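Local coordinates for Alpha/beta hydrolase fold protein (PDB 4PW0) that belongs to the alpha/beta hydrolase fold family and probably acts as a hydrolase, although its substrate is not known, at residues A202-T205 with A206-W210; D194-A197 with Q198-G201. All coordinates share one frame; numbering follows the deposited sequence.

Contact 1 (A202-T205 with A206-W210); sequences AQLT and AITNW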
ATOM      1  N   ALA A 202      10.647  30.908   6.495  1.00 16.61           N
ATOM      2  CA  ALA A 202      11.518  30.356   5.487  1.00 17.06           C
ATOM      3  C   ALA A 202      10.894  29.089   4.874  1.00 15.83           C
ATOM      4  O   ALA A 202      10.934  28.883   3.656  1.00 17.15           O
ATOM      5  CB  ALA A 202      12.875  30.038   6.088  1.00 18.46           C
ATOM      6  N   GLN A 203      10.331  28.245   5.728  1.00 15.34           N
ATOM      7  CA  GLN A 203       9.679  27.022   5.245  1.00 15.90           C
ATOM      8  C   GLN A 203       8.452  27.306   4.421  1.00 16.63           C
ATOM      9  O   GLN A 203       8.250  26.637   3.425  1.00 16.22           O
ATOM     10  CB  GLN A 203       9.319  26.109   6.414  1.00 15.67           C
ATOM     11  CG  GLN A 203      10.524  25.532   7.130  1.00 15.90           C
ATOM     12  CD  GLN A 203      10.116  24.670   8.291  1.00 16.91           C
ATOM     13  OE1 GLN A 203       8.937  24.545   8.616  1.00 19.61           O
ATOM     14  NE2 GLN A 203      11.106  24.068   8.943  1.00 18.81           N
ATOM     15  N   LEU A 204       7.652  28.289   4.807  1.00 15.18           N
ATOM     16  CA  LEU A 204       6.475  28.635   4.000  1.00 15.02           C
ATOM     17  C   LEU A 204       6.898  29.063   2.606  1.00 15.87           C
ATOM     18  O   LEU A 204       6.296  28.637   1.593  1.00 15.63           O
ATOM     19  CB  LEU A 204       5.615  29.703   4.701  1.00 15.76           C
ATOM     20  CG  LEU A 204       4.253  30.004   4.090  1.00 17.44           C
ATOM     21  CD1 LEU A 204       3.290  30.506   5.146  1.00 22.25           C
ATOM     22  CD2 LEU A 204       4.341  31.037   2.999  1.00 20.30           C
ATOM     23  N   THR A 205       7.965  29.841   2.533  1.00 16.40           N
ATOM     24  CA  THR A 205       8.512  30.252   1.254  1.00 17.27           C
ATOM     25  C   THR A 205       8.993  29.042   0.426  1.00 16.02           C
ATOM     26  O   THR A 205       8.682  28.895  -0.764  1.00 17.37           O
ATOM     27  CB  THR A 205       9.679  31.246   1.454  1.00 17.51           C
ATOM     28  OG1 THR A 205       9.209  32.330   2.248  1.00 18.37           O
ATOM     29  CG2 THR A 205      10.171  31.773   0.120  1.00 19.33           C
ATOM     30  N   ALA A 206       9.749  28.153   1.082  1.00 15.77           N
ATOM     31  CA  ALA A 206      10.325  26.996   0.436  1.00 15.75           C
ATOM     32  C   ALA A 206       9.235  26.054  -0.116  1.00 15.84           C
ATOM     33  O   ALA A 206       9.375  25.520  -1.247  1.00 17.33           O
ATOM     34  CB  ALA A 206      11.248  26.255   1.379  1.00 17.83           C
ATOM     35  N   ILE A 207       8.179  25.852   0.663  1.00 14.84           N
ATOM     36  CA  ILE A 207       7.135  24.935   0.254  1.00 15.16           C
ATOM     37  C   ILE A 207       6.369  25.507  -0.933  1.00 15.89           C
ATOM     38  O   ILE A 207       6.084  24.814  -1.926  1.00 16.87           O
ATOM     39  CB  ILE A 207       6.196  24.655   1.421  1.00 16.01           C
ATOM     40  CG1 ILE A 207       6.903  23.823   2.474  1.00 15.36           C
ATOM     41  CG2 ILE A 207       4.925  23.966   0.972  1.00 15.85           C
ATOM     42  CD1 ILE A 207       6.223  23.857   3.821  1.00 16.69           C
ATOM     43  N   THR A 208       6.054  26.785  -0.865  1.00 15.70           N
ATOM     44  CA  THR A 208       5.342  27.429  -1.971  1.00 16.66           C
ATOM     45  C   THR A 208       6.164  27.358  -3.255  1.00 17.81           C
ATOM     46  O   THR A 208       5.630  27.028  -4.334  1.00 18.25           O
ATOM     47  CB  THR A 208       5.010  28.902  -1.590  1.00 16.98           C
ATOM     48  OG1 THR A 208       4.248  28.930  -0.362  1.00 17.67           O
ATOM     49  CG2 THR A 208       4.173  29.557  -2.690  1.00 17.87           C
ATOM     50  N   ASN A 209       7.442  27.668  -3.143  1.00 17.40           N
ATOM     51  CA  ASN A 209       8.301  27.632  -4.316  1.00 18.82           C
ATOM     52  C   ASN A 209       8.618  26.265  -4.880  1.00 17.79           C
ATOM     53  O   ASN A 209       8.859  26.137  -6.084  1.00 19.50           O
ATOM     54  CB  ASN A 209       9.565  28.465  -4.109  1.00 19.47           C
ATOM     55  CG  ASN A 209       9.303  29.940  -4.289  1.00 25.90           C
ATOM     56  OD1 ASN A 209       8.435  30.361  -5.045  1.00 30.57           O
ATOM     57  ND2 ASN A 209      10.019  30.726  -3.571  1.00 29.44           N
ATOM     58  N   TRP A 210       8.558  25.224  -4.055  1.00 16.90           N
ATOM     59  CA  TRP A 210       8.639  23.859  -4.578  1.00 17.05           C
ATOM     60  C   TRP A 210       7.546  23.672  -5.626  1.00 17.19           C
ATOM     61  O   TRP A 210       7.781  23.004  -6.635  1.00 18.51           O
ATOM     62  CB  TRP A 210       8.490  22.852  -3.429  1.00 16.62           C
ATOM     63  CG  TRP A 210       8.597  21.411  -3.805  1.00 16.08           C
ATOM     64  CD1 TRP A 210       7.570  20.534  -3.965  1.00 15.88           C
ATOM     65  CD2 TRP A 210       9.791  20.661  -4.020  1.00 15.26           C
ATOM     66  NE1 TRP A 210       8.056  19.290  -4.266  1.00 15.67           N
ATOM     67  CE2 TRP A 210       9.412  19.330  -4.274  1.00 15.79           C
ATOM     68  CE3 TRP A 210      11.146  20.973  -4.016  1.00 17.55           C
ATOM     69  CZ2 TRP A 210      10.337  18.317  -4.482  1.00 17.25           C
ATOM     70  CZ3 TRP A 210      12.063  19.957  -4.227  1.00 16.69           C
ATOM     71  CH2 TRP A 210      11.650  18.645  -4.440  1.00 16.84           C
TER
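Thr208 grips the carbonyl oxygen of Leu204 twice, one turn back along helix 197-212. Its backbone N makes the regular helical bond, with Thr208 N to Leu204 O at 3.1 Å, and its hydroxyl adds a shorter one, with Thr208 OG1 to Leu204 O at 2.8 Å. The two donors reach the oxygen from opposite faces of the carbonyl plane. The hydroxyl can do this because OG1 lies anti to the carbonyl carbon of its own residue (chi1 -56°), which turns it back toward the preceding turn. Threonine suits this partly exposed helix face, since its hydroxyl finds an acceptor in the helix itself; Thr205 does likewise, giving its hydroxyl bond to Gly201 O.

The flanking backbone bonds continue the alpha-helical ladder: Ile207 N lies 2.9 Å from Gln203 O, and Asn209 N lies 3.0 Å from Thr205 O. Around them the packing is alongside. Leu204 and Thr208 run side by side in the same direction, with Leu204 CD2 4.0 Å from Thr208 OG1. Thr205 and Asn209 pair similarly, the methyl Thr205 CG2 lying 3.8 Å from the amide nitrogen Asn209 ND2. On the buried side, Ile207 lays its CG1 branch against the carbonyl of the previous turn, with Ile207 CG1 3.3 Å from Gln203 O, while Ala206, small and buried, touches Met88 of helix 85-98.

Gln203 sends its amide out of the helix, where OE1 accepts from Thr46 N. Leu204, Ile207 and Thr208 pack on Phe146 of helix 146-154; Ile207 also meets Leu111 and Phe114 of helix 111-122, close to the probable nucleophile elbow. Gln203 also rests on Met88, and Trp210 stacks on Phe114.

Contact 2 (D194-A197 with Q198-G201); sequences DASA and QAIG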
ATOM      1  N   ASP A 194      10.166  25.256  20.129  1.00 29.36           N
ATOM      2  CA  ASP A 194       9.276  25.378  18.972  1.00 26.79           C
ATOM      3  C   ASP A 194      10.086  25.822  17.771  1.00 21.95           C
ATOM      4  O   ASP A 194      11.259  26.233  17.895  1.00 21.32           O
ATOM      5  CB  ASP A 194       8.145  26.349  19.253  1.00 31.60           C
ATOM      6  CG  ASP A 194       7.226  25.879  20.373  1.00 43.33           C
ATOM      7  OD1 ASP A 194       6.811  24.672  20.386  1.00 43.69           O
ATOM      8  OD2 ASP A 194       6.922  26.764  21.211  1.00 53.14           O
ATOM      9  N   ALA A 195       9.496  25.778  16.573  0.60 19.12           N
ATOM     10  CA  ALA A 195      10.294  25.981  15.352  0.60 16.86           C
ATOM     11  C   ALA A 195      11.042  27.313  15.253  0.60 16.21           C
ATOM     12  O   ALA A 195      12.122  27.358  14.701  0.60 18.03           O
ATOM     13  CB  ALA A 195       9.432  25.830  14.119  0.60 17.70           C
ATOM     14  N   SER A 196      10.396  28.381  15.721  0.60 15.58           N
ATOM     15  CA  SER A 196      10.821  29.828  15.575  0.60 17.12           C
ATOM     16  C   SER A 196      10.141  30.492  14.385  0.60 16.87           C
ATOM     17  O   SER A 196       9.964  29.900  13.322  0.60 16.57           O
ATOM     18  CB  SER A 196      12.369  30.172  15.519  1.00 19.75           C
ATOM     19  OG  SER A 196      12.911  29.896  14.233  1.00 20.54           O
ATOM     20  N   ALA A 197       9.812  31.767  14.561  1.00 16.68           N
ATOM     21  CA  ALA A 197       9.142  32.516  13.521  1.00 17.05           C
ATOM     22  C   ALA A 197       9.972  32.538  12.262  1.00 16.01           C
ATOM     23  O   ALA A 197       9.437  32.349  11.152  1.00 16.83           O
ATOM     24  CB  ALA A 197       8.878  33.930  14.015  1.00 19.81           C
ATOM     25  N   GLN A 198      11.277  32.767  12.377  1.00 17.42           N
ATOM     26  CA  GLN A 198      12.113  32.829  11.183  1.00 18.18           C
ATOM     27  C   GLN A 198      12.058  31.513  10.397  1.00 17.51           C
ATOM     28  O   GLN A 198      11.959  31.500   9.168  1.00 18.00           O
ATOM     29  CB  GLN A 198      13.549  33.201  11.539  1.00 19.56           C
ATOM     30  CG  GLN A 198      14.419  33.496  10.329  1.00 20.46           C
ATOM     31  CD  GLN A 198      14.966  32.246   9.625  1.00 19.67           C
ATOM     32  OE1 GLN A 198      15.266  31.226  10.212  1.00 20.49           O
ATOM     33  NE2 GLN A 198      15.157  32.383   8.311  1.00 21.77           N
ATOM     34  N   ALA A 199      12.149  30.387  11.109  1.00 15.94           N
ATOM     35  CA  ALA A 199      12.091  29.095  10.444  1.00 16.19           C
ATOM     36  C   ALA A 199      10.761  28.883   9.741  1.00 15.77           C
ATOM     37  O   ALA A 199      10.735  28.363   8.616  1.00 16.76           O
ATOM     38  CB  ALA A 199      12.352  27.987  11.463  1.00 16.92           C
ATOM     39  N   ILE A 200       9.676  29.257  10.386  1.00 15.12           N
ATOM     40  CA  ILE A 200       8.344  29.063   9.806  1.00 15.20           C
ATOM     41  C   ILE A 200       8.232  29.870   8.507  1.00 16.54           C
ATOM     42  O   ILE A 200       7.773  29.352   7.497  1.00 15.54           O
ATOM     43  CB  ILE A 200       7.210  29.417  10.788  1.00 16.06           C
ATOM     44  CG1 ILE A 200       7.276  28.533  12.038  1.00 18.23           C
ATOM     45  CG2 ILE A 200       5.849  29.301  10.106  1.00 15.98           C
ATOM     46  CD1 ILE A 200       6.413  29.028  13.163  1.00 22.85           C
ATOM     47  N   GLY A 201       8.680  31.143   8.519  1.00 16.24           N
ATOM     48  CA  GLY A 201       8.596  31.952   7.293  1.00 15.89           C
ATOM     49  C   GLY A 201       9.451  31.403   6.170  1.00 15.85           C
ATOM     50  O   GLY A 201       9.007  31.372   5.007  1.00 17.37           O
TER
HETATM   51  O   HOH W   1      15.908  30.635  12.683  1.00 31.85           O
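Ser196 is the N-cap of helix 197-212, its hydroxyl accepting from a backbone N-H of the first turn, with Ala199 N to Ser196 OG at 3.3 Å and an N-H...O angle of 161°. Ala195 and Ser196 are each modelled in two conformers, and the contacts given here hold for the one described. In it the hydroxyl sits between the residue's own backbone N and carbonyl carbon (chi1 78°), where it both accepts and donates. It gives its proton to the preceding carbonyl, with Ser196 OG 2.7 Å from Ala195 O, lying in that carbonyl's plane on a lone pair. A short polar side chain suits the cap because it can double back to the helix without a long chain to fold away.

Gln198 leaves its backbone in an extended first step, then bends sharply at chi2 (-81°), which brings its amide round to the loop beside the helix. There OE1 accepts from Thr81 N and lies 2.6 Å from the oxygen of water 1, which touches Ser196 OG only weakly. Ala199 is small enough to tuck its CB against the capping loop, with Ala199 CB 3.3 Å from Ala195 O.

Ile200 meets Ala195 across the cap, at the positions of a hydrophobic staple: Ile200 CG1 lies 4.0 Å from Ala195 CB. Its branched aliphatic chain suits this place, for it also meets Phe45 and Thr46 in a neighbouring loop. Replacing it by an alanine would probably open a gap beside Ala195 and cost Phe45 this contact. The same CG1 atom of Ile200 lies 3.3 Å from Ser196 O, the oxygen that takes the Ile200 N bond at 3.0 Å.

In the fold
Both contacts belong to helix 197-212, and one continues into the next: contact 2 starts the helix from the preceding loop, and contact 1 carries it on between other helices. Neither is wholly core, but contact 1 has more buried residues and packs between helices 85-98, 111-122 and 146-154, whereas contact 2 includes several exposed residues and meets mainly loops. Their chemistry follows. At the start, a serine hydroxyl serves a backbone N-H of the helix's first turn, with a water nearby; farther along, threonine hydroxyls bond to carbonyls one turn back, Thr208 doubling a backbone bond. A glutamine in each contact reaches out to a backbone N-H of a neighbouring loop.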